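Local coordinates for glial cell-derived neurotrophic factor (Rattus norvegicus, PDB 1AGQ), which acts as a secreted neurotrophic growth factor of the cystine-knot, TGF-beta-like family, working as a dimer that signals to neurons through cell-surface receptors, at the interface of chains A and B and the interface of chains B and C. Numbering follows the deposited sequence. Chains: chain A/B/C, Glial cell-derived neurotrophic factor.

Contact 1: the interface of chains A and B. Residues chain A 78-80, 83; chain B 124-127.
A:Met79 and B:Leu124 touch at the apolar centre of this dimer interface, where the start of helix 79-90 in one cystine-knot subunit packs on the end of strand 121-124 and the loop after it in the other. The thioether sulfur SD of A:Met79 lies 3.8 Å from the CD2 methyl of B:Leu124, the two side chains meeting at a slant. The methionine chain bends at its second and third torsions; it is poorly ordered, however, and its outer atoms are only approximately placed. Nearer the backbone, CB of A:Met79 packs 3.9 Å from CB of B:His127. The imidazole of B:His127 is thrown back over its own chain by a chi1 of 65°, with CG between the backbone N and the carbonyl carbon, and B:Leu124 CB lies against one face of the ring, a contact that may steady the loop. Beside this core, the carbonyl oxygen of B:His127 lies 3.8 Å from both the CD1 methyl of A:Ile83 and the ring carbon CD1 of A:Tyr80, which it approaches at the ring edge and in the ring plane. At the polar rim the helix start turns its amides to loop carbonyls. The amide N of A:Tyr80 gives a weak, bent hydrogen bond to O of B:Lys126, 3.2 Å away. A:Met79 N is linked through a water instead, and that water sits 2.6 Å from the carbonyl oxygen of B:Arg125.

Contact 2: the interface of chains A and B. Residues chain A 47-49, 53; chain B 87, 92.
A:Leu49 and B:Leu87 meet tip to tip where a strand of one cystine-knot subunit receives the helix of its dimer partner, an antiparallel pairing in the style of the TGF-beta superfamily. Their CD1 methyls are 3.9 Å apart. The CD2 methyl of B:Leu87 also packs 3.4 Å from the backbone carbonyl oxygen of A:Asp53, so this leucine fits between strand 43-50 and the 3-10 helix 51-54. The other branch of A:Leu49 serves B:Arg92: its CD2 lies over one face of the guanidinium, displaced toward the rim, 3.7 Å from NH2, as the two side chains run past each other in opposite directions. The arginine's end is thus shared between an apolar and a charged neighbour. Its NH1 forms a long salt bridge to A:Asp53, 3.7 Å from the carboxylate oxygen OD1, with the two planes 71° apart and therefore far from a flat, paired contact. Water 2 closes the link, 2.8 Å from NH1 in the guanidinium plane and 2.8 Å from A:Asp53 OD2, with a nearly straight N-H to the water. What brings the guanidinium here is the folded arginine chain, bent at chi2 (-72°) and chi3 (-54°), which turns it back toward chain A. Behind it, the CD1 methyl of A:Ile47 packs 3.8 Å from the carbonyl oxygen of B:Arg92, which may help to seat the arginine's backbone.

Contact 3: the interface of chains B and C. Residues chain B 43-44; chain C 44-46, 67.
B:Val43 lies at a slant to C:Leu44, where the starts of strand 43-50 from two different chains come together. The valine's CG1 branch makes the apolar contact, 3.9 Å from the CD2 methyl of C:Leu44, while its CB rests 3.7 Å from the carbonyl oxygen of the same leucine. With CG opposite the backbone N (chi1 -176°), C:Leu44 directs its CD2 methyl toward both B:Val43 and C:Arg67, and this methyl lies over one face of the arginine's guanidinium, offset toward its rim. One methyl therefore meets a valine of the other chain and an arginine of its own. Alongside these side chains the backbones are joined. The amide N of C:Ala46 donates to the carbonyl oxygen of B:Leu44 at 3.1 Å, arriving in the carbonyl plane. The hydroxyl OG1 of C:Thr45 adds a weak hydrogen bond to that oxygen over 3.5 Å. Water 3 extends the pairing: it lies 3.0 Å from B:Leu44 N and 2.6 Å from C:Leu44 O, bridging the two backbones. The patch ties the start of strand 43-50 of chain C to that of chain B, a contact that may reflect crystal packing rather than the working growth factor.

Contact 1: the interface of chains A and B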
loop_
_atom_site.group_PDB
_atom_site.type_symbol
_atom_site.label_atom_id
_atom_site.label_comp_id
_atom_site.label_asym_id
_atom_site.label_seq_id
_atom_site.Cartn_x
_atom_site.Cartn_y
_atom_site.Cartn_z
ATOM N N THR A 78 -8.628 2.386 -22.794
ATOM C CA THR A 78 -9.346 3.256 -21.868
ATOM C C THR A 78 -8.710 4.624 -21.964
ATOM O O THR A 78 -7.596 4.760 -22.469
ATOM C CB THR A 78 -9.174 2.827 -20.404
ATOM O OG1 THR A 78 -7.775 2.734 -20.116
ATOM C CG2 THR A 78 -9.852 1.503 -20.133
ATOM N N MET A 79 -9.427 5.627 -21.457
ATOM C CA MET A 79 -8.952 7.007 -21.408
ATOM C C MET A 79 -7.666 7.016 -20.576
ATOM O O MET A 79 -6.693 7.719 -20.871
ATOM C CB MET A 79 -9.999 7.865 -20.694
ATOM C CG MET A 79 -10.862 8.690 -21.593
ATOM S SD MET A 79 -9.976 10.183 -21.972
ATOM C CE MET A 79 -9.188 9.709 -23.494
ATOM N N TYR A 80 -7.680 6.218 -19.518
ATOM C CA TYR A 80 -6.541 6.130 -18.613
ATOM C C TYR A 80 -5.245 5.753 -19.327
ATOM O O TYR A 80 -4.189 6.372 -19.113
ATOM C CB TYR A 80 -6.881 5.117 -17.505
ATOM C CG TYR A 80 -5.729 4.784 -16.599
ATOM C CD1 TYR A 80 -5.355 5.653 -15.568
ATOM C CD2 TYR A 80 -5.027 3.588 -16.749
ATOM C CE1 TYR A 80 -4.314 5.326 -14.702
ATOM C CE2 TYR A 80 -3.993 3.251 -15.897
ATOM C CZ TYR A 80 -3.647 4.120 -14.870
ATOM O OH TYR A 80 -2.710 3.748 -13.958
ATOM N N ILE A 83 -4.001 8.553 -21.706
ATOM C CA ILE A 83 -3.270 9.613 -21.034
ATOM C C ILE A 83 -1.923 9.183 -20.465
ATOM O O ILE A 83 -1.020 10.006 -20.306
ATOM C CB ILE A 83 -4.089 10.172 -19.853
ATOM C CG1 ILE A 83 -5.450 10.665 -20.338
ATOM C CG2 ILE A 83 -3.328 11.308 -19.189
ATOM C CD1 ILE A 83 -6.444 10.846 -19.221
ATOM N N LEU B 124 -14.939 12.568 -19.068
ATOM C CA LEU B 124 -13.798 11.661 -19.057
ATOM C C LEU B 124 -14.273 10.532 -18.150
ATOM O O LEU B 124 -14.721 10.777 -17.029
ATOM C CB LEU B 124 -12.568 12.341 -18.465
ATOM C CG LEU B 124 -12.107 13.599 -19.204
ATOM C CD1 LEU B 124 -10.890 14.170 -18.500
ATOM C CD2 LEU B 124 -11.792 13.262 -20.650
ATOM N N ARG B 125 -14.217 9.304 -18.668
ATOM C CA ARG B 125 -14.653 8.118 -17.925
ATOM C C ARG B 125 -13.472 7.133 -17.775
ATOM O O ARG B 125 -12.723 6.916 -18.735
ATOM C CB ARG B 125 -15.773 7.409 -18.699
ATOM C CG ARG B 125 -17.084 8.158 -18.871
ATOM C CD ARG B 125 -17.994 7.347 -19.798
ATOM N NE ARG B 125 -19.331 7.924 -19.914
ATOM C CZ ARG B 125 -20.346 7.613 -19.116
ATOM N NH1 ARG B 125 -20.178 6.724 -18.142
ATOM N NH2 ARG B 125 -21.522 8.209 -19.268
ATOM N N LYS B 126 -13.305 6.554 -16.587
ATOM C CA LYS B 126 -12.203 5.615 -16.353
ATOM C C LYS B 126 -10.902 6.241 -16.866
ATOM O O LYS B 126 -10.138 5.619 -17.613
ATOM C CB LYS B 126 -12.487 4.299 -17.091
ATOM C CG LYS B 126 -13.617 3.475 -16.473
ATOM C CD LYS B 126 -14.074 2.357 -17.414
ATOM N N HIS B 127 -10.660 7.473 -16.436
ATOM C CA HIS B 127 -9.503 8.262 -16.847
ATOM C C HIS B 127 -8.432 8.424 -15.773
ATOM O O HIS B 127 -7.312 8.835 -16.057
ATOM C CB HIS B 127 -9.987 9.653 -17.262
ATOM C CG HIS B 127 -10.571 10.449 -16.128
ATOM N ND1 HIS B 127 -11.722 10.079 -15.467
ATOM C CD2 HIS B 127 -10.147 11.590 -15.535
ATOM C CE1 HIS B 127 -11.983 10.957 -14.517
ATOM N NE2 HIS B 127 -11.039 11.886 -14.536
HETATM O O HOH W 1 -12.474 5.368 -20.794
#

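Contact 2: the interface of chains A and B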
loop_
_atom_site.group_PDB
_atom_site.type_symbol
_atom_site.label_atom_id
_atom_site.label_comp_id
_atom_site.label_asym_id
_atom_site.label_seq_id
_atom_site.Cartn_x
_atom_site.Cartn_y
_atom_site.Cartn_z
ATOM N N ILE A 47 -3.169 -25.694 -22.984
ATOM C CA ILE A 47 -2.171 -26.732 -22.860
ATOM C C ILE A 47 -2.803 -27.833 -22.018
ATOM O O ILE A 47 -3.508 -27.559 -21.047
ATOM C CB ILE A 47 -0.858 -26.199 -22.257
ATOM C CG1 ILE A 47 0.162 -27.336 -22.139
ATOM C CG2 ILE A 47 -1.104 -25.555 -20.903
ATOM C CD1 ILE A 47 1.572 -26.840 -21.954
ATOM N N HIS A 48 -2.606 -29.067 -22.461
ATOM C CA HIS A 48 -3.149 -30.228 -21.790
ATOM C C HIS A 48 -2.150 -30.605 -20.720
ATOM O O HIS A 48 -0.970 -30.852 -20.989
ATOM C CB HIS A 48 -3.348 -31.356 -22.820
ATOM C CG HIS A 48 -3.832 -32.646 -22.230
ATOM N ND1 HIS A 48 -3.831 -33.828 -22.940
ATOM C CD2 HIS A 48 -4.313 -32.942 -20.999
ATOM C CE1 HIS A 48 -4.290 -34.806 -22.168
ATOM N NE2 HIS A 48 -4.589 -34.290 -20.984
ATOM N N LEU A 49 -2.601 -30.591 -19.470
ATOM C CA LEU A 49 -1.705 -30.918 -18.373
ATOM C C LEU A 49 -2.386 -31.921 -17.419
ATOM O O LEU A 49 -3.605 -32.122 -17.460
ATOM C CB LEU A 49 -1.384 -29.665 -17.545
ATOM C CG LEU A 49 -0.665 -28.480 -18.209
ATOM C CD1 LEU A 49 -0.626 -27.271 -17.236
ATOM C CD2 LEU A 49 0.724 -28.926 -18.598
ATOM N N ASP A 53 0.950 -31.382 -12.771
ATOM C CA ASP A 53 1.857 -30.434 -13.443
ATOM C C ASP A 53 1.666 -29.025 -12.892
ATOM O O ASP A 53 2.509 -28.168 -13.098
ATOM C CB ASP A 53 1.579 -30.377 -14.945
ATOM C CG ASP A 53 1.992 -31.637 -15.662
ATOM O OD1 ASP A 53 3.099 -32.133 -15.381
ATOM O OD2 ASP A 53 1.212 -32.109 -16.521
ATOM N N LEU B 87 4.600 -23.351 -13.741
ATOM C CA LEU B 87 4.858 -23.843 -15.102
ATOM C C LEU B 87 6.096 -23.225 -15.685
ATOM O O LEU B 87 6.771 -23.818 -16.548
ATOM C CB LEU B 87 3.655 -23.575 -16.002
ATOM C CG LEU B 87 2.401 -24.326 -15.549
ATOM C CD1 LEU B 87 1.221 -23.932 -16.449
ATOM C CD2 LEU B 87 2.645 -25.853 -15.587
ATOM N N ARG B 92 7.416 -25.712 -18.692
ATOM C CA ARG B 92 6.317 -26.155 -19.522
ATOM C C ARG B 92 5.633 -24.957 -20.155
ATOM O O ARG B 92 4.836 -25.089 -21.080
ATOM C CB ARG B 92 5.303 -26.963 -18.723
ATOM C CG ARG B 92 5.913 -28.234 -18.150
ATOM C CD ARG B 92 6.182 -29.270 -19.244
ATOM N NE ARG B 92 5.021 -29.611 -20.077
ATOM C CZ ARG B 92 4.188 -30.625 -19.850
ATOM N NH1 ARG B 92 4.408 -31.415 -18.783
ATOM N NH2 ARG B 92 3.186 -30.874 -20.645
HETATM O O HOH W 2 2.761 -33.604 -18.312
#

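Contact 3: the interface of chains B and C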
loop_
_atom_site.group_PDB
_atom_site.type_symbol
_atom_site.label_atom_id
_atom_site.label_comp_id
_atom_site.label_asym_id
_atom_site.label_seq_id
_atom_site.Cartn_x
_atom_site.Cartn_y
_atom_site.Cartn_z
ATOM N N VAL B 43 1.550 0.887 -6.005
ATOM C CA VAL B 43 1.015 2.086 -5.372
ATOM C C VAL B 43 0.387 3.116 -6.299
ATOM O O VAL B 43 0.653 3.144 -7.493
ATOM C CB VAL B 43 2.102 2.797 -4.533
ATOM C CG1 VAL B 43 2.941 1.773 -3.775
ATOM C CG2 VAL B 43 2.993 3.608 -5.412
ATOM N N LEU B 44 -0.450 3.950 -5.698
ATOM C CA LEU B 44 -1.164 5.000 -6.394
ATOM C C LEU B 44 -0.289 6.242 -6.335
ATOM O O LEU B 44 0.270 6.563 -5.286
ATOM C CB LEU B 44 -2.485 5.238 -5.676
ATOM C CG LEU B 44 -3.552 6.153 -6.272
ATOM C CD1 LEU B 44 -4.103 5.560 -7.536
ATOM C CD2 LEU B 44 -4.656 6.339 -5.264
ATOM N N LEU C 44 1.663 3.135 1.332
ATOM C CA LEU C 44 2.545 4.102 0.684
ATOM C C LEU C 44 1.765 4.682 -0.488
ATOM O O LEU C 44 1.075 3.958 -1.215
ATOM C CB LEU C 44 3.805 3.411 0.159
ATOM C CG LEU C 44 4.892 4.286 -0.481
ATOM C CD1 LEU C 44 5.877 4.760 0.563
ATOM C CD2 LEU C 44 5.623 3.453 -1.530
ATOM N N THR C 45 1.845 5.997 -0.636
ATOM C CA THR C 45 1.174 6.677 -1.719
ATOM C C THR C 45 2.207 7.692 -2.188
ATOM O O THR C 45 3.155 8.005 -1.462
ATOM C CB THR C 45 -0.146 7.318 -1.239
ATOM O OG1 THR C 45 -0.784 7.994 -2.326
ATOM C CG2 THR C 45 0.102 8.268 -0.127
ATOM N N ALA C 46 2.052 8.197 -3.408
ATOM C CA ALA C 46 3.067 9.106 -3.922
ATOM C C ALA C 46 2.442 10.304 -4.605
ATOM O O ALA C 46 1.284 10.268 -5.024
ATOM C CB ALA C 46 3.981 8.355 -4.898
ATOM N N ARG C 67 7.169 10.201 -1.844
ATOM C CA ARG C 67 6.308 9.107 -1.416
ATOM C C ARG C 67 6.219 9.191 0.112
ATOM O O ARG C 67 7.209 9.496 0.794
ATOM C CB ARG C 67 6.888 7.785 -1.884
ATOM C CG ARG C 67 7.390 7.850 -3.331
ATOM C CD ARG C 67 8.292 6.672 -3.594
ATOM N NE ARG C 67 7.531 5.581 -4.158
ATOM C CZ ARG C 67 7.919 4.315 -4.151
ATOM N NH1 ARG C 67 9.077 3.961 -3.604
ATOM N NH2 ARG C 67 7.135 3.409 -4.702
HETATM O O HOH W 3 -0.967 3.612 -2.812
#

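Contact 1 and contact 2 belong to the same A-B dimer interface, yet their C-alpha centres lie about 37 Å apart, as expected for two elongated subunits laid head to tail. Each involves the helix beginning at residue 79, supplied by chain A in contact 1 and by chain B in contact 2, and the two-fold symmetry repeats both with the chains exchanged. Contact 3 lies about 20 Å from contact 1 and 37 Å from contact 2. It shares strand 43-50 with contact 2. Chain B takes part in every contact and so joins chain C to the dimer within the deposited tetramer, which may not be biological.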